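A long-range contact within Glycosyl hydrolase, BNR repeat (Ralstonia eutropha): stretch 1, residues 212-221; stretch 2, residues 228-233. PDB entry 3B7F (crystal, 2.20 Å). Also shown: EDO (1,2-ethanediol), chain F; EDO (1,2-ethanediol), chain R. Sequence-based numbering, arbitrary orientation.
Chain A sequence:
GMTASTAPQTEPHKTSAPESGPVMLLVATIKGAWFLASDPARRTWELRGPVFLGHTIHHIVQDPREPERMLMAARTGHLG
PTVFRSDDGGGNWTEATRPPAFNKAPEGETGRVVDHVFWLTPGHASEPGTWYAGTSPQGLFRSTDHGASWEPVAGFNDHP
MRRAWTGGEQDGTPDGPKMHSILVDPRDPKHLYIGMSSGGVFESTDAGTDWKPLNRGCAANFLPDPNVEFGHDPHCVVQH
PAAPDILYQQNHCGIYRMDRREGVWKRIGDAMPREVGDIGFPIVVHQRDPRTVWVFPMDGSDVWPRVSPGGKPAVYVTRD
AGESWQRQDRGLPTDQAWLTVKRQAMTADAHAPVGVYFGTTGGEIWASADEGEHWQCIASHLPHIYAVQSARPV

Stretch 1, residues 212-221: KPLNRGCAAN
Stretch 2 (228-233) VEFGHD

How do the two backbones run? Stretch 1 is a short strand at Lys212 and Pro213 (phi/psi -138/144 and -68/148) that passes through Leu214 (-140/75) into a type II turn from Asn215 to Cys218, closed by Cys218 N to Asn215 O at 3.2 Å. Arg216 (-64/131) and Gly217 (93/-9) occupy its corners, and the positive phi of Gly217 suits glycine, since a CB would jam against the preceding carbonyl. Ala219 (-73/157), Ala220 (-147/64) and Asn221 (-67/-9) then extend away from the turn. Stretch 2 has no regular structure: Val228 (-105/171), Glu229 (-76/-32), Phe230 (-153/173), Gly231 (114/-6), another glycine at positive phi, His232 (-65/163) and Asp233 (-122/72). The CA atoms of Pro213 and Phe230 lie 6.2 Å apart, those of Asn215 and Glu229 6.2 Å, and those of Ala220 and His232 5.3 Å.

What is the direct polar link? Asn215, with chi1 m and chi2 -65°, points toward stretch 2, and its ND2 donates to Glu229 O at 2.9 Å and 162°. Its OD1 is satisfied elsewhere in the structure, so the amide serves a buried site with both polar ends engaged. The Glu229 side chain has chi1 m (-63°), chi2 m (-85°) and chi3 -76°. Beside Asn215, Pro213, C-gamma endo, packs CB 4.2 Å from Phe230 CB; Phe230 has chi1 p and chi2 82°, and the end of its side chain leads away.

Which residue does the contact cover most? His232, with 101 Å² of residue surface covered, within a contact burying 354 Å² over both sides. With chi1 m and chi2 75°, its ring has Asn215 CB over one face, 3.6 Å from the ring centroid and 21° off the normal, in a CH-pi contact. Ala220 CB comes to 3.6 Å from His232 CD2, a small methyl in a close fit, while Cys218 (chi1 t) places SG obliquely, 5.1 Å from the ring centroid. His232 ND1 is buried without a partner.

What bridges the remaining gaps? Two ethanediols, probably from the crystallisation liquor, and a water join the stretches. In chain R, O1 accepts from His232 NE2 at 2.8 Å, near the ring plane, and O2 accepts from Gly217 N at 3.1 Å. In chain F, O1 donates to Glu229 O at 2.6 Å and receives a weak bond from Asn215 N at 3.2 Å; Arg216 N makes another weak bond, 3.4 Å to O2. The water donates to Ala219 O and accepts from Asp233 N, its oxygen 2.8 Å from each.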

# COMPACT_ATOMS: atom_id res chain seq x y z
N LYS A 212 6.52 -7.65 -17.92
CA LYS A 212 7.93 -7.29 -18.14
C LYS A 212 8.45 -6.48 -16.92
O LYS A 212 7.69 -5.72 -16.33
CB LYS A 212 8.08 -6.46 -19.42
CG LYS A 212 7.88 -7.23 -20.75
N PRO A 213 9.73 -6.67 -16.54
CA PRO A 213 10.25 -5.85 -15.41
C PRO A 213 10.37 -4.37 -15.76
O PRO A 213 10.57 -4.04 -16.92
CB PRO A 213 11.62 -6.45 -15.13
CG PRO A 213 12.02 -7.08 -16.43
CD PRO A 213 10.76 -7.60 -17.04
N LEU A 214 10.17 -3.50 -14.77
CA LEU A 214 10.30 -2.05 -14.93
C LEU A 214 10.99 -1.49 -13.68
O LEU A 214 10.35 -0.93 -12.80
CB LEU A 214 8.93 -1.41 -15.17
CG LEU A 214 8.88 0.07 -15.54
CD1 LEU A 214 9.62 0.33 -16.84
CD2 LEU A 214 7.43 0.49 -15.65
N ASN A 215 12.29 -1.73 -13.60
CA ASN A 215 13.13 -1.32 -12.49
C ASN A 215 14.30 -0.42 -12.87
O ASN A 215 15.11 -0.14 -12.03
CB ASN A 215 13.67 -2.58 -11.82
CG ASN A 215 12.57 -3.43 -11.29
OD1 ASN A 215 11.88 -3.01 -10.37
ND2 ASN A 215 12.37 -4.62 -11.85
N ARG A 216 14.35 0.10 -14.09
CA ARG A 216 15.50 0.88 -14.53
C ARG A 216 15.66 2.16 -13.72
O ARG A 216 14.70 2.91 -13.56
CB ARG A 216 15.37 1.22 -16.02
CG ARG A 216 16.59 1.93 -16.66
CD ARG A 216 16.28 2.26 -18.13
NE ARG A 216 17.37 3.00 -18.77
N GLY A 217 16.89 2.39 -13.24
CA GLY A 217 17.26 3.55 -12.44
C GLY A 217 17.17 3.33 -10.94
O GLY A 217 17.66 4.15 -10.16
N CYS A 218 16.60 2.21 -10.53
CA CYS A 218 16.39 1.87 -9.13
C CYS A 218 17.55 1.03 -8.58
O CYS A 218 17.92 0.06 -9.19
CB CYS A 218 15.07 1.09 -9.05
SG CYS A 218 14.46 0.75 -7.45
N ALA A 219 18.13 1.40 -7.45
CA ALA A 219 19.20 0.59 -6.84
C ALA A 219 18.64 -0.70 -6.21
O ALA A 219 17.45 -0.79 -5.90
CB ALA A 219 19.93 1.37 -5.80
N ALA A 220 19.52 -1.69 -6.07
CA ALA A 220 19.26 -2.98 -5.42
C ALA A 220 20.59 -3.35 -4.79
O ALA A 220 21.26 -4.36 -5.11
CB ALA A 220 18.81 -4.03 -6.42
N ASN A 221 20.97 -2.51 -3.84
CA ASN A 221 22.27 -2.60 -3.14
C ASN A 221 22.49 -3.84 -2.22
O ASN A 221 23.61 -4.12 -1.77
CB ASN A 221 22.53 -1.23 -2.48
CG ASN A 221 22.68 -0.08 -3.55
OD1 ASN A 221 23.14 -0.33 -4.70
ND2 ASN A 221 22.28 1.16 -3.19
N VAL A 228 20.87 -4.99 -12.27
CA VAL A 228 20.17 -6.06 -12.94
C VAL A 228 18.76 -5.56 -13.26
O VAL A 228 18.36 -4.48 -12.84
CB VAL A 228 20.17 -7.38 -12.13
CG1 VAL A 228 21.55 -8.01 -12.19
CG2 VAL A 228 19.68 -7.17 -10.67
N GLU A 229 18.05 -6.34 -14.05
CA GLU A 229 16.71 -6.00 -14.57
C GLU A 229 15.60 -6.14 -13.55
O GLU A 229 14.57 -5.44 -13.63
CB GLU A 229 16.39 -6.94 -15.74
CG GLU A 229 17.32 -6.80 -16.94
CD GLU A 229 16.88 -5.69 -17.86
OE1 GLU A 229 15.89 -5.93 -18.61
OE2 GLU A 229 17.53 -4.61 -17.85
N PHE A 230 15.79 -7.10 -12.64
CA PHE A 230 14.84 -7.44 -11.60
C PHE A 230 15.60 -8.04 -10.40
O PHE A 230 16.80 -8.34 -10.49
CB PHE A 230 13.76 -8.39 -12.15
CG PHE A 230 14.30 -9.69 -12.70
CD1 PHE A 230 14.60 -10.77 -11.85
CD2 PHE A 230 14.49 -9.86 -14.08
CE1 PHE A 230 15.09 -11.97 -12.36
CE2 PHE A 230 14.98 -11.05 -14.60
CZ PHE A 230 15.29 -12.11 -13.73
N GLY A 231 14.85 -8.26 -9.32
CA GLY A 231 15.35 -8.73 -8.04
C GLY A 231 15.20 -7.68 -6.94
O GLY A 231 15.43 -7.96 -5.76
N HIS A 232 14.77 -6.49 -7.35
CA HIS A 232 14.63 -5.28 -6.50
C HIS A 232 13.58 -5.43 -5.40
O HIS A 232 12.73 -6.32 -5.46
CB HIS A 232 14.26 -4.09 -7.38
CG HIS A 232 15.25 -3.83 -8.48
ND1 HIS A 232 15.33 -4.61 -9.62
CD2 HIS A 232 16.23 -2.89 -8.61
CE1 HIS A 232 16.30 -4.17 -10.39
NE2 HIS A 232 16.87 -3.13 -9.80
N ASP A 233 13.64 -4.55 -4.40
CA ASP A 233 12.70 -4.59 -3.27
C ASP A 233 11.90 -3.28 -3.08
O ASP A 233 12.16 -2.51 -2.15
CB ASP A 233 13.44 -5.00 -1.97
CG ASP A 233 12.49 -5.25 -0.79
OD1 ASP A 233 11.29 -5.50 -1.01
OD2 ASP A 233 12.96 -5.20 0.38
C1 EDO F . 14.46 -2.79 -16.27
O1 EDO F . 13.84 -3.83 -15.50
C2 EDO F . 13.55 -2.22 -17.35
O2 EDO F . 13.02 -0.93 -17.04
C1 EDO R . 18.71 -0.59 -11.89
O1 EDO R . 18.95 -1.81 -11.15
C2 EDO R . 18.95 -0.75 -13.39
O2 EDO R . 19.23 0.54 -13.95
O HOH W 1 15.53 -2.45 -4.74